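Local structure of sarcoplasmic calcium-binding proteins II, V, VI, and VII (Branchiostoma lanceolatum, 2SAS) at residues 94-99 with 164-169; 33-38 with 53-58; 119-124 with 153-158. The protein binds calcium ions through EF-hand motifs in amphioxus muscle and seems more abundant in fast-contracting muscles, though its exact role is not established. All blocks are in the same frame, centred on the assembly; numbering follows the deposited sequence.

Interaction 1: 94-99 with 164-169; sequences KSVADL and LYYRLL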
ATOM      1  N   LYS A  94      -1.515  22.823 -16.012  1.00 29.49           N
ATOM      2  CA  LYS A  94      -0.130  22.683 -16.490  1.00 30.36           C
ATOM      3  C   LYS A  94       1.005  22.790 -15.500  1.00 29.87           C
ATOM      4  O   LYS A  94       2.113  22.285 -15.868  1.00 30.74           O
ATOM      5  CB  LYS A  94       0.225  23.576 -17.696  1.00 30.68           C
ATOM      6  CG  LYS A  94       1.019  22.841 -18.772  1.00 30.97           C
ATOM      7  CD  LYS A  94       2.042  23.700 -19.470  1.00 32.92           C
ATOM      8  CE  LYS A  94       3.499  23.340 -19.230  1.00 34.00           C
ATOM      9  NZ  LYS A  94       3.950  23.629 -17.836  1.00 33.57           N
ATOM     10  N   SER A  95       0.844  23.347 -14.336  1.00 30.00           N
ATOM     11  CA  SER A  95       1.921  23.441 -13.299  1.00 28.65           C
ATOM     12  C   SER A  95       1.260  23.274 -11.918  1.00 28.88           C
ATOM     13  O   SER A  95       0.003  23.286 -11.905  1.00 29.32           O
ATOM     14  CB  SER A  95       2.606  24.792 -13.360  1.00 27.78           C
ATOM     15  OG  SER A  95       1.734  25.784 -12.850  1.00 25.97           O
ATOM     16  N   VAL A  96       2.036  23.154 -10.844  1.00 28.14           N
ATOM     17  CA  VAL A  96       1.485  23.000  -9.506  1.00 28.63           C
ATOM     18  C   VAL A  96       0.535  24.206  -9.271  1.00 28.49           C
ATOM     19  O   VAL A  96      -0.552  24.059  -8.701  1.00 27.70           O
ATOM     20  CB  VAL A  96       2.430  22.758  -8.348  1.00 29.65           C
ATOM     21  CG1 VAL A  96       2.461  23.896  -7.310  1.00 30.89           C
ATOM     22  CG2 VAL A  96       2.066  21.498  -7.547  1.00 30.68           C
ATOM     23  N   ALA A  97       0.978  25.326  -9.771  1.00 28.52           N
ATOM     24  CA  ALA A  97       0.207  26.578  -9.669  1.00 29.98           C
ATOM     25  C   ALA A  97      -1.196  26.508 -10.256  1.00 29.68           C
ATOM     26  O   ALA A  97      -1.928  27.502 -10.002  1.00 29.31           O
ATOM     27  CB  ALA A  97       1.068  27.714 -10.275  1.00 29.26           C
ATOM     28  N   ASP A  98      -1.616  25.470 -10.963  1.00 30.16           N
ATOM     29  CA  ASP A  98      -2.964  25.329 -11.555  1.00 30.61           C
ATOM     30  C   ASP A  98      -3.947  24.440 -10.759  1.00 29.59           C
ATOM     31  O   ASP A  98      -5.147  24.403 -11.084  1.00 29.25           O
ATOM     32  CB  ASP A  98      -2.930  24.673 -12.966  1.00 31.05           C
ATOM     33  CG  ASP A  98      -3.033  25.625 -14.119  1.00 31.03           C
ATOM     34  OD1 ASP A  98      -3.721  26.647 -13.994  1.00 32.94           O
ATOM     35  OD2 ASP A  98      -2.403  25.356 -15.169  1.00 30.33           O
ATOM     36  N   LEU A  99      -3.433  23.620  -9.876  1.00 28.94           N
ATOM     37  CA  LEU A  99      -4.156  22.673  -9.034  1.00 26.07           C
ATOM     38  C   LEU A  99      -5.194  23.447  -8.236  1.00 26.51           C
ATOM     39  O   LEU A  99      -4.952  24.648  -7.943  1.00 27.50           O
ATOM     40  CB  LEU A  99      -3.119  21.972  -8.133  1.00 24.68           C
ATOM     41  CG  LEU A  99      -2.930  20.487  -8.424  1.00 24.97           C
ATOM     42  CD1 LEU A  99      -3.075  20.212  -9.920  1.00 22.26           C
ATOM     43  CD2 LEU A  99      -1.526  20.078  -7.934  1.00 25.20           C
ATOM     44  N   LEU A 164       6.857  16.838  -7.501  1.00 17.30           N
ATOM     45  CA  LEU A 164       6.528  15.405  -7.449  1.00 15.72           C
ATOM     46  C   LEU A 164       5.063  15.200  -7.148  1.00 16.68           C
ATOM     47  O   LEU A 164       4.396  14.356  -7.769  1.00 16.30           O
ATOM     48  CB  LEU A 164       7.512  14.761  -6.501  1.00 15.71           C
ATOM     49  CG  LEU A 164       8.997  14.923  -6.803  1.00 14.46           C
ATOM     50  CD1 LEU A 164       9.785  14.555  -5.551  1.00 15.51           C
ATOM     51  CD2 LEU A 164       9.345  13.974  -7.946  1.00 15.45           C
ATOM     52  N   TYR A 165       4.531  15.997  -6.218  1.00 17.18           N
ATOM     53  CA  TYR A 165       3.072  15.847  -5.925  1.00 17.93           C
ATOM     54  C   TYR A 165       2.285  16.017  -7.236  1.00 16.22           C
ATOM     55  O   TYR A 165       1.494  15.128  -7.572  1.00 14.63           O
ATOM     56  CB  TYR A 165       2.632  16.724  -4.773  1.00 17.31           C
ATOM     57  CG  TYR A 165       1.186  16.695  -4.379  1.00 18.33           C
ATOM     58  CD1 TYR A 165       0.275  17.488  -5.102  1.00 20.87           C
ATOM     59  CD2 TYR A 165       0.689  15.986  -3.315  1.00 18.94           C
ATOM     60  CE1 TYR A 165      -1.063  17.559  -4.747  1.00 22.44           C
ATOM     61  CE2 TYR A 165      -0.664  16.008  -2.944  1.00 20.52           C
ATOM     62  CZ  TYR A 165      -1.524  16.827  -3.646  1.00 23.57           C
ATOM     63  OH  TYR A 165      -2.866  16.889  -3.323  1.00 24.41           O
ATOM     64  N   TYR A 166       2.632  17.058  -7.973  1.00 15.95           N
ATOM     65  CA  TYR A 166       2.051  17.397  -9.265  1.00 16.27           C
ATOM     66  C   TYR A 166       2.076  16.224 -10.234  1.00 17.09           C
ATOM     67  O   TYR A 166       1.095  15.904 -10.927  1.00 19.09           O
ATOM     68  CB  TYR A 166       2.790  18.577  -9.972  1.00 13.75           C
ATOM     69  CG  TYR A 166       2.108  18.917 -11.282  1.00 17.31           C
ATOM     70  CD1 TYR A 166       0.795  19.398 -11.247  1.00 19.73           C
ATOM     71  CD2 TYR A 166       2.707  18.797 -12.546  1.00 18.56           C
ATOM     72  CE1 TYR A 166       0.074  19.753 -12.376  1.00 19.88           C
ATOM     73  CE2 TYR A 166       2.002  19.121 -13.704  1.00 20.49           C
ATOM     74  CZ  TYR A 166       0.702  19.607 -13.616  1.00 22.34           C
ATOM     75  OH  TYR A 166       0.009  19.954 -14.752  1.00 24.71           O
ATOM     76  N   ARG A 167       3.231  15.587 -10.314  1.00 16.87           N
ATOM     77  CA  ARG A 167       3.409  14.466 -11.251  1.00 15.64           C
ATOM     78  C   ARG A 167       2.662  13.219 -10.812  1.00 14.11           C
ATOM     79  O   ARG A 167       2.299  12.434 -11.709  1.00 14.05           O
ATOM     80  CB  ARG A 167       4.877  14.151 -11.459  1.00 15.24           C
ATOM     81  CG  ARG A 167       5.651  15.313 -12.108  1.00 14.18           C
ATOM     82  CD  ARG A 167       7.101  14.862 -11.978  1.00 17.79           C
ATOM     83  NE  ARG A 167       7.965  15.703 -12.775  1.00 22.00           N
ATOM     84  CZ  ARG A 167       8.216  15.408 -14.064  1.00 25.34           C
ATOM     85  NH1 ARG A 167       7.685  14.284 -14.575  1.00 25.97           N
ATOM     86  NH2 ARG A 167       9.010  16.186 -14.786  1.00 25.93           N
ATOM     87  N   LEU A 168       2.518  13.067  -9.536  1.00 14.14           N
ATOM     88  CA  LEU A 168       1.807  11.938  -8.931  1.00 17.30           C
ATOM     89  C   LEU A 168       0.312  12.034  -9.322  1.00 17.56           C
ATOM     90  O   LEU A 168      -0.357  11.060  -9.583  1.00 17.32           O
ATOM     91  CB  LEU A 168       1.909  12.064  -7.387  1.00 18.97           C
ATOM     92  CG  LEU A 168       1.669  10.877  -6.503  1.00 21.47           C
ATOM     93  CD1 LEU A 168       0.728  11.219  -5.329  1.00 23.67           C
ATOM     94  CD2 LEU A 168       1.077   9.684  -7.228  1.00 20.08           C
ATOM     95  N   LEU A 169      -0.179  13.273  -9.251  1.00 18.49           N
ATOM     96  CA  LEU A 169      -1.570  13.571  -9.544  1.00 18.86           C
ATOM     97  C   LEU A 169      -1.858  13.576 -11.059  1.00 17.84           C
ATOM     98  O   LEU A 169      -2.965  13.135 -11.449  1.00 17.39           O
ATOM     99  CB  LEU A 169      -1.971  14.856  -8.822  1.00 18.19           C
ATOM    100  CG  LEU A 169      -2.712  14.827  -7.502  1.00 18.16           C
ATOM    101  CD1 LEU A 169      -3.913  13.882  -7.504  1.00 17.84           C
ATOM    102  CD2 LEU A 169      -1.743  14.335  -6.406  1.00 19.14           C
TER
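Tyr166, on the last helix of the fourth EF-hand, lays its ring against the linker that joins the second and third EF-hands; the contact is aromatic packing on a backbone, with no hydrogen bond across it. Ser95 C and Val96 N lie over one face of the ring, toward its rim, with Ser95 C 3.7 Å from Tyr166 CE1. Beyond them the phenol oxygen comes up against the start of the loop, Tyr166 OH standing 3.1 Å from Lys94 C. With CG anti to the backbone N (chi1 -178°), the Tyr166 side chain leaves the helix on the side of the loop. Nearer the helix, the Val96 and Tyr166 side chains run alongside each other in opposed senses, Val96 CG2 reaching Tyr166 CB at 3.9 Å. Leu99 splits its two methyls between neighbouring tyrosines: CD1 sits at the edge of the Tyr166 ring, 4.0 Å from Tyr166 CE1, while Leu99 CD2 meets the edge of the Tyr165 ring at CE1, 4.1 Å away. From within the helix, Leu169 CD2 lies over the rim of one face of the Tyr165 ring. The loop keeps its own shape through a short 3-10 turn, where Asp98 N bonds to Ser95 O, and through Asp98 OD2, which accepts Lys94 N at 2.8 Å (N-H...O angle 157°) on its anti side. Around the contact, Leu99 and Leu169 both rest on Trp86 of helix 79-91, and Val96 and Tyr165 on Ile107 of helix 103-114. Tyr165 also touches Phe17 of helix 4-18, so the linker and helix 158-170 adjoin helices of three EF-hands.

Interaction 2: 33-38 with 53-58; sequences DMMTRY and SMQASL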
ATOM      1  N   ASP A  33      -9.213  13.777  12.081  1.00 20.37           N
ATOM      2  CA  ASP A  33      -8.234  12.699  12.261  1.00 20.45           C
ATOM      3  C   ASP A  33      -6.817  13.173  11.925  1.00 20.40           C
ATOM      4  O   ASP A  33      -5.779  12.640  12.359  1.00 20.94           O
ATOM      5  CB  ASP A  33      -8.556  11.490  11.386  1.00 23.65           C
ATOM      6  CG  ASP A  33      -9.567  10.510  11.883  1.00 26.96           C
ATOM      7  OD1 ASP A  33     -10.427  10.944  12.685  1.00 29.64           O
ATOM      8  OD2 ASP A  33      -9.577   9.328  11.454  1.00 28.56           O
ATOM      9  N   MET A  34      -6.740  14.189  11.091  1.00 19.02           N
ATOM     10  CA  MET A  34      -5.409  14.738  10.737  1.00 16.73           C
ATOM     11  C   MET A  34      -4.890  15.479  11.980  1.00 17.85           C
ATOM     12  O   MET A  34      -3.700  15.388  12.357  1.00 18.52           O
ATOM     13  CB  MET A  34      -5.611  15.566   9.517  1.00 13.65           C
ATOM     14  CG  MET A  34      -5.830  14.645   8.331  1.00 13.70           C
ATOM     15  SD  MET A  34      -5.989  15.782   6.908  1.00 16.07           S
ATOM     16  CE  MET A  34      -7.015  14.772   5.831  1.00 14.48           C
ATOM     17  N   MET A  35      -5.798  16.205  12.596  1.00 17.34           N
ATOM     18  CA  MET A  35      -5.629  17.022  13.785  1.00 17.69           C
ATOM     19  C   MET A  35      -5.276  16.146  14.963  1.00 18.56           C
ATOM     20  O   MET A  35      -4.330  16.431  15.707  1.00 20.50           O
ATOM     21  CB  MET A  35      -6.869  17.861  14.096  1.00 18.60           C
ATOM     22  CG  MET A  35      -6.861  19.136  13.318  1.00 21.02           C
ATOM     23  SD  MET A  35      -5.356  20.097  13.687  1.00 23.61           S
ATOM     24  CE  MET A  35      -5.665  20.338  15.470  1.00 23.58           C
ATOM     25  N   THR A  36      -6.038  15.079  15.114  1.00 19.22           N
ATOM     26  CA  THR A  36      -5.725  14.088  16.142  1.00 19.43           C
ATOM     27  C   THR A  36      -4.299  13.591  15.919  1.00 19.44           C
ATOM     28  O   THR A  36      -3.586  13.426  16.888  1.00 20.41           O
ATOM     29  CB  THR A  36      -6.679  12.842  16.163  1.00 19.01           C
ATOM     30  OG1 THR A  36      -7.979  13.386  16.414  1.00 18.24           O
ATOM     31  CG2 THR A  36      -6.237  11.788  17.208  1.00 19.74           C
ATOM     32  N   ARG A  37      -3.923  13.300  14.715  1.00 22.68           N
ATOM     33  CA  ARG A  37      -2.563  12.771  14.366  1.00 23.32           C
ATOM     34  C   ARG A  37      -1.528  13.808  14.860  1.00 23.20           C
ATOM     35  O   ARG A  37      -0.616  13.440  15.612  1.00 23.47           O
ATOM     36  CB  ARG A  37      -2.393  12.616  12.892  1.00 24.10           C
ATOM     37  CG  ARG A  37      -2.076  11.316  12.219  1.00 28.26           C
ATOM     38  CD  ARG A  37      -2.954  11.210  10.984  1.00 30.32           C
ATOM     39  NE  ARG A  37      -2.497  10.357   9.961  1.00 34.54           N
ATOM     40  CZ  ARG A  37      -2.334   9.036   9.899  1.00 36.88           C
ATOM     41  NH1 ARG A  37      -2.509   8.242  10.957  1.00 35.69           N
ATOM     42  NH2 ARG A  37      -1.944   8.465   8.740  1.00 37.44           N
ATOM     43  N   TYR A  38      -1.782  15.036  14.427  1.00 21.85           N
ATOM     44  CA  TYR A  38      -0.973  16.212  14.710  1.00 21.17           C
ATOM     45  C   TYR A  38      -0.686  16.443  16.183  1.00 21.57           C
ATOM     46  O   TYR A  38       0.470  16.703  16.561  1.00 21.05           O
ATOM     47  CB  TYR A  38      -1.570  17.464  14.098  1.00 21.14           C
ATOM     48  CG  TYR A  38      -0.680  18.655  13.835  1.00 22.84           C
ATOM     49  CD1 TYR A  38       0.440  18.595  12.997  1.00 23.81           C
ATOM     50  CD2 TYR A  38      -0.962  19.885  14.412  1.00 21.90           C
ATOM     51  CE1 TYR A  38       1.212  19.715  12.731  1.00 24.12           C
ATOM     52  CE2 TYR A  38      -0.224  21.015  14.145  1.00 24.29           C
ATOM     53  CZ  TYR A  38       0.882  20.930  13.307  1.00 25.71           C
ATOM     54  OH  TYR A  38       1.666  22.051  13.078  1.00 27.68           O
ATOM     55  N   SER A  53      -4.466  27.373  14.481  1.00 19.15           N
ATOM     56  CA  SER A  53      -4.162  27.813  13.102  1.00 19.79           C
ATOM     57  C   SER A  53      -4.259  26.640  12.150  1.00 20.63           C
ATOM     58  O   SER A  53      -4.846  26.760  11.078  1.00 21.99           O
ATOM     59  CB  SER A  53      -2.783  28.442  13.025  1.00 20.08           C
ATOM     60  OG  SER A  53      -2.609  29.222  14.192  1.00 23.54           O
ATOM     61  N   MET A  54      -3.636  25.559  12.561  1.00 21.46           N
ATOM     62  CA  MET A  54      -3.607  24.312  11.762  1.00 21.94           C
ATOM     63  C   MET A  54      -5.029  23.873  11.394  1.00 20.98           C
ATOM     64  O   MET A  54      -5.373  23.449  10.287  1.00 20.16           O
ATOM     65  CB  MET A  54      -2.824  23.276  12.537  1.00 21.23           C
ATOM     66  CG  MET A  54      -2.908  21.924  11.905  1.00 25.49           C
ATOM     67  SD  MET A  54      -2.259  21.985  10.224  1.00 29.93           S
ATOM     68  CE  MET A  54      -0.571  22.581  10.454  1.00 28.37           C
ATOM     69  N   GLN A  55      -5.891  23.986  12.363  1.00 20.69           N
ATOM     70  CA  GLN A  55      -7.302  23.610  12.225  1.00 20.83           C
ATOM     71  C   GLN A  55      -8.014  24.477  11.183  1.00 19.73           C
ATOM     72  O   GLN A  55      -8.700  23.883  10.350  1.00 20.02           O
ATOM     73  CB  GLN A  55      -8.018  23.686  13.580  1.00 21.41           C
ATOM     74  CG  GLN A  55      -9.276  22.829  13.495  1.00 24.33           C
ATOM     75  CD  GLN A  55      -9.951  22.787  14.835  1.00 24.28           C
ATOM     76  OE1 GLN A  55     -10.028  21.723  15.433  1.00 26.87           O
ATOM     77  NE2 GLN A  55     -10.374  23.966  15.241  1.00 25.08           N
ATOM     78  N   ALA A  56      -7.799  25.786  11.224  1.00 16.97           N
ATOM     79  CA  ALA A  56      -8.342  26.757  10.333  1.00 15.38           C
ATOM     80  C   ALA A  56      -7.919  26.456   8.889  1.00 18.05           C
ATOM     81  O   ALA A  56      -8.759  26.551   7.964  1.00 18.40           O
ATOM     82  CB  ALA A  56      -8.062  28.176  10.721  1.00 12.25           C
ATOM     83  N   SER A  57      -6.672  26.033   8.694  1.00 19.05           N
ATOM     84  CA  SER A  57      -6.234  25.699   7.328  1.00 19.17           C
ATOM     85  C   SER A  57      -6.854  24.384   6.886  1.00 18.85           C
ATOM     86  O   SER A  57      -7.029  24.228   5.659  1.00 20.19           O
ATOM     87  CB  SER A  57      -4.724  25.758   7.107  1.00 16.50           C
ATOM     88  OG  SER A  57      -4.049  25.194   8.189  1.00 18.32           O
ATOM     89  N   LEU A  58      -7.189  23.493   7.789  1.00 18.62           N
ATOM     90  CA  LEU A  58      -7.832  22.211   7.429  1.00 18.90           C
ATOM     91  C   LEU A  58      -9.312  22.466   7.090  1.00 20.23           C
ATOM     92  O   LEU A  58      -9.935  21.886   6.186  1.00 19.85           O
ATOM     93  CB  LEU A  58      -7.610  21.198   8.559  1.00 17.17           C
ATOM     94  CG  LEU A  58      -6.178  20.664   8.729  1.00 17.52           C
ATOM     95  CD1 LEU A  58      -5.993  19.706   9.879  1.00 15.70           C
ATOM     96  CD2 LEU A  58      -5.785  19.939   7.436  1.00 18.17           C
TER
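Met54 folds its thioether across one face of the Tyr38 ring, so that three successive atoms of one methionine follow a single phenol. Met54 CG makes a CH-pi contact 4.0 Å from the ring centroid, and Met54 SD, 4.7 Å from that centroid and 16° off the ring normal, makes a Met-aromatic one. The terminal methyl goes on to the hydroxyl, Met54 CE lying 3.5 Å from Tyr38 OH. Bends at both chi2 and chi3 curl the chain in this way, whereas an extended chain would carry sulfur and methyl elsewhere. A second bent methionine meets the first: Met35 and Met54 lie alongside each other, pointing in opposed senses, with Met35 SD 3.5 Å from Met54 CG. Met35 also offers its CG to Leu58 CD1 at 3.6 Å. Leu58 extends the apolar seam to Met34, its CD1 touching Met34 CB at 4.2 Å and Leu58 CD2 approaching Met34 SD. Gln55 lies at the border of the seam, its CG near that of Met35. The two bent thioethers thus pack between two nearly antiparallel helical segments, whose directions differ by 156° and whose axes come within 10.6 Å. On the second helix, Met54 O accepts both Leu58 N and Ser57 OG from the same face of its plane, the hydroxyl standing above the carbonyl plane. Helix 28-42 leaves the first calcium loop and helix 48-69 enters the second, so the packing joins two EF-hands; the side chain of Met34 is about 9 Å from a bound calcium. Tyr38 also meets the ring of Tyr51, their planes at about 85°. Helix 103-114 borders the seam, with Phe109 against Met54 and Arg106 against Met34 and Leu58.

Interaction 3: 119-124 with 153-158; sequences DGIVDL and KVTFDL. With CA (calcium ion), chain D.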
ATOM      1  N   ASP A 119      14.021  21.383   9.070  1.00 16.50           N
ATOM      2  CA  ASP A 119      14.987  22.122   8.251  1.00 15.81           C
ATOM      3  C   ASP A 119      14.470  22.380   6.862  1.00 16.19           C
ATOM      4  O   ASP A 119      15.178  23.055   6.102  1.00 17.51           O
ATOM      5  CB  ASP A 119      16.370  21.449   8.150  1.00 15.39           C
ATOM      6  CG  ASP A 119      16.397  20.009   7.817  1.00 17.62           C
ATOM      7  OD1 ASP A 119      15.385  19.284   7.648  1.00 21.31           O
ATOM      8  OD2 ASP A 119      17.521  19.461   7.732  1.00 22.26           O
ATOM      9  N   GLY A 120      13.310  21.834   6.513  1.00 17.35           N
ATOM     10  CA  GLY A 120      12.793  22.134   5.127  1.00 15.74           C
ATOM     11  C   GLY A 120      13.454  21.280   4.075  1.00 14.42           C
ATOM     12  O   GLY A 120      13.526  21.683   2.911  1.00 15.80           O
ATOM     13  N   ILE A 121      13.946  20.127   4.469  1.00 13.63           N
ATOM     14  CA  ILE A 121      14.609  19.170   3.561  1.00 15.09           C
ATOM     15  C   ILE A 121      14.084  17.820   4.031  1.00 15.68           C
ATOM     16  O   ILE A 121      14.043  17.810   5.272  1.00 15.87           O
ATOM     17  CB  ILE A 121      16.176  19.212   3.776  1.00 14.75           C
ATOM     18  CG1 ILE A 121      16.701  20.540   3.167  1.00 15.34           C
ATOM     19  CG2 ILE A 121      16.964  17.991   3.256  1.00 13.07           C
ATOM     20  CD1 ILE A 121      18.171  20.794   3.553  1.00 17.52           C
ATOM     21  N   VAL A 122      13.705  16.867   3.219  1.00 15.04           N
ATOM     22  CA  VAL A 122      13.329  15.589   3.874  1.00 16.69           C
ATOM     23  C   VAL A 122      14.604  14.778   3.498  1.00 17.41           C
ATOM     24  O   VAL A 122      14.888  14.637   2.285  1.00 16.44           O
ATOM     25  CB  VAL A 122      11.975  14.944   3.609  1.00 15.52           C
ATOM     26  CG1 VAL A 122      10.939  15.885   3.043  1.00 15.54           C
ATOM     27  CG2 VAL A 122      12.002  13.607   2.922  1.00 14.93           C
ATOM     28  N   ASP A 123      15.332  14.394   4.541  1.00 16.36           N
ATOM     29  CA  ASP A 123      16.588  13.665   4.229  1.00 17.89           C
ATOM     30  C   ASP A 123      16.190  12.204   4.054  1.00 18.08           C
ATOM     31  O   ASP A 123      14.964  12.007   4.216  1.00 19.85           O
ATOM     32  CB  ASP A 123      17.665  13.938   5.248  1.00 17.93           C
ATOM     33  CG  ASP A 123      17.293  13.590   6.647  1.00 17.98           C
ATOM     34  OD1 ASP A 123      16.700  12.560   6.908  1.00 19.95           O
ATOM     35  OD2 ASP A 123      17.584  14.408   7.546  1.00 23.96           O
ATOM     36  N   LEU A 124      17.151  11.373   3.776  1.00 16.43           N
ATOM     37  CA  LEU A 124      16.978   9.939   3.571  1.00 17.07           C
ATOM     38  C   LEU A 124      16.330   9.222   4.742  1.00 17.48           C
ATOM     39  O   LEU A 124      15.478   8.344   4.546  1.00 18.39           O
ATOM     40  CB  LEU A 124      18.379   9.369   3.252  1.00 17.36           C
ATOM     41  CG  LEU A 124      18.656   8.273   2.271  1.00 17.69           C
ATOM     42  CD1 LEU A 124      19.864   7.430   2.799  1.00 17.06           C
ATOM     43  CD2 LEU A 124      17.475   7.340   2.132  1.00 17.93           C
ATOM     44  N   LYS A 153      21.771  16.146  -7.300  1.00 15.43           N
ATOM     45  CA  LYS A 153      21.758  17.415  -7.968  1.00 14.96           C
ATOM     46  C   LYS A 153      20.706  18.341  -7.361  1.00 16.92           C
ATOM     47  O   LYS A 153      20.959  19.554  -7.309  1.00 18.53           O
ATOM     48  CB  LYS A 153      21.436  17.331  -9.463  1.00 15.96           C
ATOM     49  CG  LYS A 153      22.470  16.599 -10.302  1.00 16.73           C
ATOM     50  CD  LYS A 153      22.087  16.695 -11.781  1.00 19.23           C
ATOM     51  CE  LYS A 153      22.727  15.570 -12.568  1.00 20.91           C
ATOM     52  NZ  LYS A 153      21.766  15.072 -13.611  1.00 24.85           N
ATOM     53  N   VAL A 154      19.627  17.713  -6.939  1.00 17.57           N
ATOM     54  CA  VAL A 154      18.452  18.410  -6.370  1.00 17.52           C
ATOM     55  C   VAL A 154      18.166  18.090  -4.910  1.00 16.75           C
ATOM     56  O   VAL A 154      18.046  16.922  -4.510  1.00 17.19           O
ATOM     57  CB  VAL A 154      17.239  17.924  -7.244  1.00 18.47           C
ATOM     58  CG1 VAL A 154      16.004  18.734  -6.962  1.00 20.82           C
ATOM     59  CG2 VAL A 154      17.573  17.943  -8.741  1.00 18.91           C
ATOM     60  N   THR A 155      17.970  19.073  -4.078  1.00 16.61           N
ATOM     61  CA  THR A 155      17.611  18.923  -2.679  1.00 16.92           C
ATOM     62  C   THR A 155      16.082  18.634  -2.620  1.00 16.79           C
ATOM     63  O   THR A 155      15.296  19.273  -3.363  1.00 16.36           O
ATOM     64  CB  THR A 155      17.925  20.241  -1.843  1.00 16.44           C
ATOM     65  OG1 THR A 155      19.278  20.599  -2.269  1.00 19.64           O
ATOM     66  CG2 THR A 155      17.993  20.044  -0.336  1.00 16.58           C
ATOM     67  N   PHE A 156      15.743  17.702  -1.781  1.00 15.00           N
ATOM     68  CA  PHE A 156      14.412  17.292  -1.488  1.00 15.81           C
ATOM     69  C   PHE A 156      13.805  18.376  -0.560  1.00 16.94           C
ATOM     70  O   PHE A 156      13.710  18.180   0.663  1.00 17.27           O
ATOM     71  CB  PHE A 156      14.206  15.897  -0.890  1.00 15.18           C
ATOM     72  CG  PHE A 156      12.805  15.332  -0.959  1.00 13.71           C
ATOM     73  CD1 PHE A 156      11.753  16.053  -1.511  1.00 12.19           C
ATOM     74  CD2 PHE A 156      12.579  14.034  -0.482  1.00 13.10           C
ATOM     75  CE1 PHE A 156      10.461  15.520  -1.590  1.00 13.96           C
ATOM     76  CE2 PHE A 156      11.281  13.501  -0.514  1.00 14.28           C
ATOM     77  CZ  PHE A 156      10.207  14.245  -1.074  1.00 13.58           C
ATOM     78  N   ASP A 157      13.427  19.482  -1.183  1.00 16.42           N
ATOM     79  CA  ASP A 157      12.781  20.534  -0.376  1.00 18.50           C
ATOM     80  C   ASP A 157      11.328  20.664  -0.862  1.00 20.45           C
ATOM     81  O   ASP A 157      10.852  19.810  -1.661  1.00 21.11           O
ATOM     82  CB  ASP A 157      13.628  21.789  -0.463  1.00 20.92           C
ATOM     83  CG  ASP A 157      13.379  22.509  -1.777  1.00 21.80           C
ATOM     84  OD1 ASP A 157      13.463  21.823  -2.791  1.00 22.66           O
ATOM     85  OD2 ASP A 157      13.053  23.705  -1.739  1.00 26.20           O
ATOM     86  N   LEU A 158      10.627  21.677  -0.378  1.00 20.61           N
ATOM     87  CA  LEU A 158       9.233  21.989  -0.679  1.00 19.31           C
ATOM     88  C   LEU A 158       9.028  22.194  -2.185  1.00 18.44           C
ATOM     89  O   LEU A 158       8.059  21.651  -2.722  1.00 17.83           O
ATOM     90  CB  LEU A 158       8.752  23.169   0.135  1.00 18.81           C
ATOM     91  CG  LEU A 158       7.337  23.228   0.664  1.00 20.87           C
ATOM     92  CD1 LEU A 158       6.812  24.659   0.650  1.00 19.14           C
ATOM     93  CD2 LEU A 158       6.390  22.267  -0.026  1.00 18.55           C
TER
HETATM   94 CA    CA D 188      14.215  17.362   7.636  1.00 12.82          CA
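Phe156 O is gripped by two groups of the facing loop: Val122 N donates a hydrogen bond of 2.9 Å, the donor nitrogen lying nearly along the C=O axis, and Ile121 CA adds a CA-H...O contact at 3.2 Å. A second CA-H...O contact runs the other way, from Asp157 CA to Gly120 O. The main-chain bond pairs the loops of the third and fourth EF-hands, as the two loops of an EF-hand pair usually join. Both methyls of Val122 come from the same side of the Phe156 ring: CG1 over its centre, 4.2 Å from the centroid, and CG2 displaced outward, 3.5 Å from Phe156 CD2. Thr155 CG2 packs against Ile121 CG1 on the outer border. An alanine in place of Phe156 would probably leave the Val122 methyls without their aromatic partner and open a gap beside Phe127, Tyr145 and Leu164, which the ring also touches. Calcium is bound in the third loop by Asp119 OD1 at 2.2 Å and Ile121 O at 2.4 Å, with Asp115, Ser117 and Glu126 also in the site. The peptide between Ile121 and Val122 therefore gives its oxygen to the metal and its N-H to the fourth EF-hand. Calcium would be expected to polarise this peptide and strengthen its N-H as a donor, linking metal binding to the pairing of the two loops.

How the interactions relate
From the N terminus, interaction 2 comes first: it closes the short hairpin of helices 28-42 and 48-69 and ties the first EF-hand to the second. It is complete before either of the others opens. Interaction 1 then starts in the linker after helix 79-91 and closes a loop of 64 residues on helix 158-170. Nested inside that loop, interaction 3 couples the calcium loop of the third EF-hand to the corresponding loop of the fourth. Interactions 1 and 3 touch where Leu164 CD1 lies 4.1 Å from Phe156 CE1. Interactions 1 and 2 fall on opposite sides of the chain's centre, their centres about 23 Å apart.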